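Local structure of leucine aminopeptidase 1, chloroplastic (Solanum lycopersicum, 5D8N) at residues F279-E290 and R343-A354. The protein removes N-terminal amino acids, preferably leucine, from peptides as a magnesium-dependent M17 aminopeptidase working as a homohexamer, and also acts as a protein-folding chaperone. The protein carries 1 engineered substitution. Numbering follows the deposited sequence.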
loop_
_atom_site.group_PDB
_atom_site.type_symbol
_atom_site.label_atom_id
_atom_site.label_comp_id
_atom_site.label_asym_id
_atom_site.label_seq_id
_atom_site.Cartn_x
_atom_site.Cartn_y
_atom_site.Cartn_z
ATOM N N PHE A 279 35.413 3.128 -15.882
ATOM C CA PHE A 279 34.894 4.160 -16.766
ATOM C C PHE A 279 35.465 3.851 -18.147
ATOM O O PHE A 279 36.674 3.845 -18.348
ATOM C CB PHE A 279 35.316 5.535 -16.231
ATOM C CG PHE A 279 34.683 6.688 -16.952
ATOM C CD1 PHE A 279 35.207 7.152 -18.152
ATOM C CD2 PHE A 279 33.655 7.397 -16.359
ATOM C CE1 PHE A 279 34.633 8.230 -18.805
ATOM C CE2 PHE A 279 33.092 8.477 -17.004
ATOM C CZ PHE A 279 33.563 8.889 -18.233
ATOM N N ILE A 280 34.574 3.588 -19.085
ATOM C CA ILE A 280 34.923 3.116 -20.402
ATOM C C ILE A 280 34.911 4.244 -21.413
ATOM O O ILE A 280 33.911 4.957 -21.573
ATOM C CB ILE A 280 33.923 2.036 -20.854
ATOM C CG1 ILE A 280 33.995 0.826 -19.928
ATOM C CG2 ILE A 280 34.222 1.621 -22.279
ATOM C CD1 ILE A 280 32.810 -0.103 -20.072
ATOM N N HIS A 281 36.040 4.402 -22.097
ATOM C CA HIS A 281 36.173 5.388 -23.168
ATOM C C HIS A 281 36.738 4.781 -24.451
ATOM O O HIS A 281 37.913 4.440 -24.528
ATOM C CB HIS A 281 37.041 6.556 -22.698
ATOM C CG HIS A 281 37.154 7.667 -23.692
ATOM N ND1 HIS A 281 38.165 8.605 -23.645
ATOM C CD2 HIS A 281 36.453 7.925 -24.827
ATOM C CE1 HIS A 281 38.004 9.465 -24.638
ATOM N NE2 HIS A 281 36.988 9.065 -25.385
ATOM N N LEU A 282 35.884 4.589 -25.439
ATOM C CA LEU A 282 36.332 4.166 -26.769
ATOM C C LEU A 282 36.279 5.364 -27.688
ATOM O O LEU A 282 35.426 6.249 -27.521
ATOM C CB LEU A 282 35.404 3.104 -27.344
ATOM C CG LEU A 282 35.327 1.775 -26.605
ATOM C CD1 LEU A 282 34.186 0.927 -27.154
ATOM C CD2 LEU A 282 36.630 1.024 -26.776
ATOM N N CYS A 283 37.198 5.393 -28.645
ATOM C CA CYS A 283 37.194 6.420 -29.682
ATOM C C CYS A 283 37.375 5.813 -31.066
ATOM O O CYS A 283 38.357 5.102 -31.311
ATOM C CB CYS A 283 38.307 7.436 -29.451
ATOM S SG CYS A 283 38.206 8.836 -30.611
ATOM N N PHE A 284 36.408 6.067 -31.938
ATOM C CA PHE A 284 36.491 5.657 -33.324
ATOM C C PHE A 284 36.951 6.826 -34.172
ATOM O O PHE A 284 36.371 7.913 -34.080
ATOM C CB PHE A 284 35.149 5.146 -33.867
ATOM C CG PHE A 284 35.127 5.030 -35.362
ATOM C CD1 PHE A 284 35.590 3.899 -35.975
ATOM C CD2 PHE A 284 34.764 6.119 -36.152
ATOM C CE1 PHE A 284 35.679 3.842 -37.347
ATOM C CE2 PHE A 284 34.878 6.078 -37.531
ATOM C CZ PHE A 284 35.342 4.929 -38.126
ATOM N N LYS A 285 37.823 6.515 -35.132
ATOM C CA LYS A 285 38.345 7.489 -36.097
ATOM C C LYS A 285 39.105 6.723 -37.188
ATOM O O LYS A 285 39.986 5.945 -36.825
ATOM C CB LYS A 285 39.355 8.318 -35.281
ATOM C CG LYS A 285 40.036 9.509 -35.909
ATOM C CD LYS A 285 40.651 10.414 -34.846
ATOM C CE LYS A 285 41.670 9.760 -33.908
ATOM N NZ LYS A 285 41.185 9.557 -32.503
ATOM N N THR A 286 38.842 6.933 -38.480
ATOM C CA THR A 286 39.777 6.435 -39.513
ATOM C C THR A 286 41.068 7.277 -39.523
ATOM O O THR A 286 41.046 8.445 -39.133
ATOM C CB THR A 286 39.202 6.448 -40.937
ATOM O OG1 THR A 286 38.732 7.765 -41.233
ATOM C CG2 THR A 286 38.066 5.457 -41.081
ATOM N N PRO A 287 42.221 6.652 -39.824
ATOM C CA PRO A 287 43.515 7.347 -39.701
ATOM C C PRO A 287 43.717 8.514 -40.691
ATOM O O PRO A 287 44.610 9.338 -40.524
ATOM C CB PRO A 287 44.542 6.257 -40.018
ATOM C CG PRO A 287 43.820 4.968 -39.885
ATOM C CD PRO A 287 42.363 5.225 -40.159
ATOM N N THR A 288 42.813 8.652 -41.654
ATOM C CA THR A 288 42.934 9.676 -42.669
ATOM C C THR A 288 42.717 11.063 -42.074
ATOM O O THR A 288 42.212 11.180 -40.960
ATOM C CB THR A 288 41.956 9.424 -43.827
ATOM O OG1 THR A 288 40.613 9.357 -43.342
ATOM C CG2 THR A 288 42.279 8.113 -44.544
ATOM N N LYS A 289 43.113 12.103 -42.804
ATOM C CA LYS A 289 43.301 13.424 -42.212
ATOM C C LYS A 289 42.346 14.499 -42.752
ATOM O O LYS A 289 42.476 15.661 -42.397
ATOM C CB LYS A 289 44.761 13.875 -42.361
ATOM C CG LYS A 289 45.735 13.198 -41.406
ATOM C CD LYS A 289 47.175 13.577 -41.732
ATOM C CE LYS A 289 47.420 15.071 -41.581
ATOM N NZ LYS A 289 48.853 15.457 -41.723
ATOM N N GLU A 290 41.278 14.105 -43.430
ATOM C CA GLU A 290 40.183 15.029 -43.684
ATOM C C GLU A 290 39.544 15.536 -42.374
ATOM O O GLU A 290 39.821 15.004 -41.291
ATOM C CB GLU A 290 39.141 14.373 -44.592
ATOM C CG GLU A 290 38.124 13.451 -43.913
ATOM C CD GLU A 290 38.692 12.145 -43.365
ATOM O OE1 GLU A 290 39.872 11.816 -43.599
ATOM O OE2 GLU A 290 37.950 11.412 -42.675
ATOM N N ARG A 343 33.327 1.642 -40.693
ATOM C CA ARG A 343 34.479 2.550 -40.913
ATOM C C ARG A 343 34.124 3.829 -41.630
ATOM O O ARG A 343 34.795 4.202 -42.570
ATOM C CB ARG A 343 35.581 1.901 -41.751
ATOM C CG ARG A 343 36.222 0.700 -41.111
ATOM C CD ARG A 343 37.159 0.049 -42.119
ATOM N NE ARG A 343 38.412 0.801 -42.261
ATOM C CZ ARG A 343 39.528 0.556 -41.575
ATOM N NH1 ARG A 343 39.555 -0.376 -40.624
ATOM N NH2 ARG A 343 40.576 1.367 -41.717
ATOM N N PRO A 344 33.189 4.608 -41.091
ATOM C CA PRO A 344 32.926 5.880 -41.754
ATOM C C PRO A 344 34.075 6.871 -41.623
ATOM O O PRO A 344 34.710 6.983 -40.578
ATOM C CB PRO A 344 31.692 6.400 -41.028
ATOM C CG PRO A 344 31.745 5.739 -39.687
ATOM C CD PRO A 344 32.316 4.374 -39.932
ATOM N N SER A 345 34.294 7.657 -42.669
ATOM C CA SER A 345 35.235 8.766 -42.618
ATOM C C SER A 345 34.453 9.999 -42.189
ATOM O O SER A 345 33.223 9.964 -42.058
ATOM C CB SER A 345 35.894 8.980 -43.991
ATOM O OG SER A 345 34.897 9.299 -44.953
ATOM N N ARG A 346 35.169 11.092 -41.966
ATOM C CA ARG A 346 34.548 12.385 -41.669
ATOM C C ARG A 346 33.913 12.455 -40.276
ATOM O O ARG A 346 33.322 13.478 -39.935
ATOM C CB ARG A 346 33.536 12.797 -42.752
ATOM C CG ARG A 346 34.124 12.932 -44.154
ATOM C CD ARG A 346 33.040 12.929 -45.238
ATOM N NE ARG A 346 31.820 13.651 -44.862
ATOM C CZ ARG A 346 30.596 13.126 -44.839
ATOM N NH1 ARG A 346 30.382 11.863 -45.192
ATOM N NH2 ARG A 346 29.572 13.872 -44.446
ATOM N N VAL A 347 34.088 11.429 -39.445
ATOM C CA VAL A 347 33.574 11.457 -38.066
ATOM C C VAL A 347 34.601 10.911 -37.079
ATOM O O VAL A 347 35.346 9.954 -37.333
ATOM C CB VAL A 347 32.250 10.678 -37.854
ATOM C CG1 VAL A 347 31.080 11.332 -38.576
ATOM C CG2 VAL A 347 32.387 9.234 -38.316
ATOM N N GLU A 348 34.594 11.524 -35.907
ATOM C CA GLU A 348 35.301 11.000 -34.757
ATOM C C GLU A 348 34.244 10.767 -33.694
ATOM O O GLU A 348 33.506 11.689 -33.370
ATOM C CB GLU A 348 36.365 11.991 -34.281
ATOM C CG GLU A 348 37.085 11.623 -32.996
ATOM C CD GLU A 348 38.064 12.701 -32.534
ATOM O OE1 GLU A 348 38.896 13.166 -33.339
ATOM O OE2 GLU A 348 38.069 13.051 -31.338
ATOM N N VAL A 349 34.133 9.537 -33.201
ATOM C CA VAL A 349 33.050 9.190 -32.278
ATOM C C VAL A 349 33.613 8.663 -30.974
ATOM O O VAL A 349 34.343 7.659 -30.945
ATOM C CB VAL A 349 32.103 8.118 -32.849
ATOM C CG1 VAL A 349 30.920 7.897 -31.921
ATOM C CG2 VAL A 349 31.560 8.544 -34.201
ATOM N N HIS A 350 33.217 9.316 -29.890
ATOM C CA HIS A 350 33.592 8.864 -28.555
ATOM C C HIS A 350 32.448 8.091 -27.912
ATOM O O HIS A 350 31.287 8.521 -27.968
ATOM C CB HIS A 350 33.937 10.080 -27.711
ATOM C CG HIS A 350 35.112 10.836 -28.232
ATOM N ND1 HIS A 350 36.371 10.702 -27.698
ATOM C CD2 HIS A 350 35.221 11.743 -29.226
ATOM C CE1 HIS A 350 37.223 11.427 -28.397
ATOM N NE2 HIS A 350 36.535 12.123 -29.283
ATOM N N PHE A 351 32.753 6.875 -27.477
ATOM C CA PHE A 351 31.774 6.028 -26.808
ATOM C C PHE A 351 32.111 5.958 -25.321
ATOM O O PHE A 351 33.204 5.526 -24.949
ATOM C CB PHE A 351 31.773 4.613 -27.392
ATOM C CG PHE A 351 31.686 4.545 -28.881
ATOM C CD1 PHE A 351 32.807 4.794 -29.672
ATOM C CD2 PHE A 351 30.483 4.288 -29.501
ATOM C CE1 PHE A 351 32.715 4.685 -31.049
ATOM C CE2 PHE A 351 30.362 4.282 -30.880
ATOM C CZ PHE A 351 31.475 4.477 -31.663
ATOM N N ILE A 352 31.198 6.428 -24.475
ATOM C CA ILE A 352 31.495 6.647 -23.057
ATOM C C ILE A 352 30.469 5.998 -22.134
ATOM O O ILE A 352 29.276 6.190 -22.321
ATOM C CB ILE A 352 31.578 8.153 -22.795
ATOM C CG1 ILE A 352 32.802 8.735 -23.505
ATOM C CG2 ILE A 352 31.659 8.438 -21.309
ATOM C CD1 ILE A 352 32.718 10.220 -23.735
ATOM N N VAL A 353 30.940 5.124 -21.249
ATOM C CA VAL A 353 30.105 4.444 -20.279
ATOM C C VAL A 353 30.761 4.445 -18.900
ATOM O O VAL A 353 31.847 3.886 -18.717
ATOM C CB VAL A 353 29.860 2.979 -20.663
ATOM C CG1 VAL A 353 29.050 2.281 -19.578
ATOM C CG2 VAL A 353 29.097 2.888 -21.980
ATOM N N ALA A 354 30.108 5.097 -17.940
ATOM C CA ALA A 354 30.554 5.050 -16.554
ATOM C C ALA A 354 29.935 3.850 -15.848
ATOM O O ALA A 354 28.784 3.908 -15.371
ATOM C CB ALA A 354 30.194 6.340 -15.839
HETATM O O HOH W 1 36.533 8.719 -39.493
#
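Phe284 and Val349 form the last of three hydrogen-bonded pairs, with Leu282–Phe351 and Ile280–Val353, that join 279-284 antiparallel to 347-354 (166° between axes) inside the catalytic domain's mixed sheet. From CB outward, Phe284 meets the rim of the Phe351 ring in its plane (CB to CE1, 3.8 Å), CD2 nears Val347 O, CE1 nears Arg343 CA, CE2 meets Pro344 O edge-on at 3.2 Å, and CZ touches Pro344 CD. With CG anti to the backbone N (chi1 166°), the ring reaches the loop leaving helix 327-342, the helix that covers Phe351. On the other face, His281 NE2 and His350 ND1 are hydrogen-bonded at 2.9 Å. His350 NE2 donates to the anti lone pair of Glu348 OE2 (2.7 Å, bent to 143°), while Cys283 SG lies over the His350 ring. Past the strands, Glu290 OE2 takes Arg346 N at 2.9 Å and forms a salt bridge with Lys292. Replacing Glu290 with an alanine removes the carboxylate and is likely to leave Arg346 N without its acceptor and Lys292 without this salt bridge. The chemistry thus differs by face: Ile280, Leu282, Phe351 and Val353 pack apolar on helices, while the other mixes Phe279–Ile352 contacts with a hydrogen-bonded His281–His350–Glu348 chain.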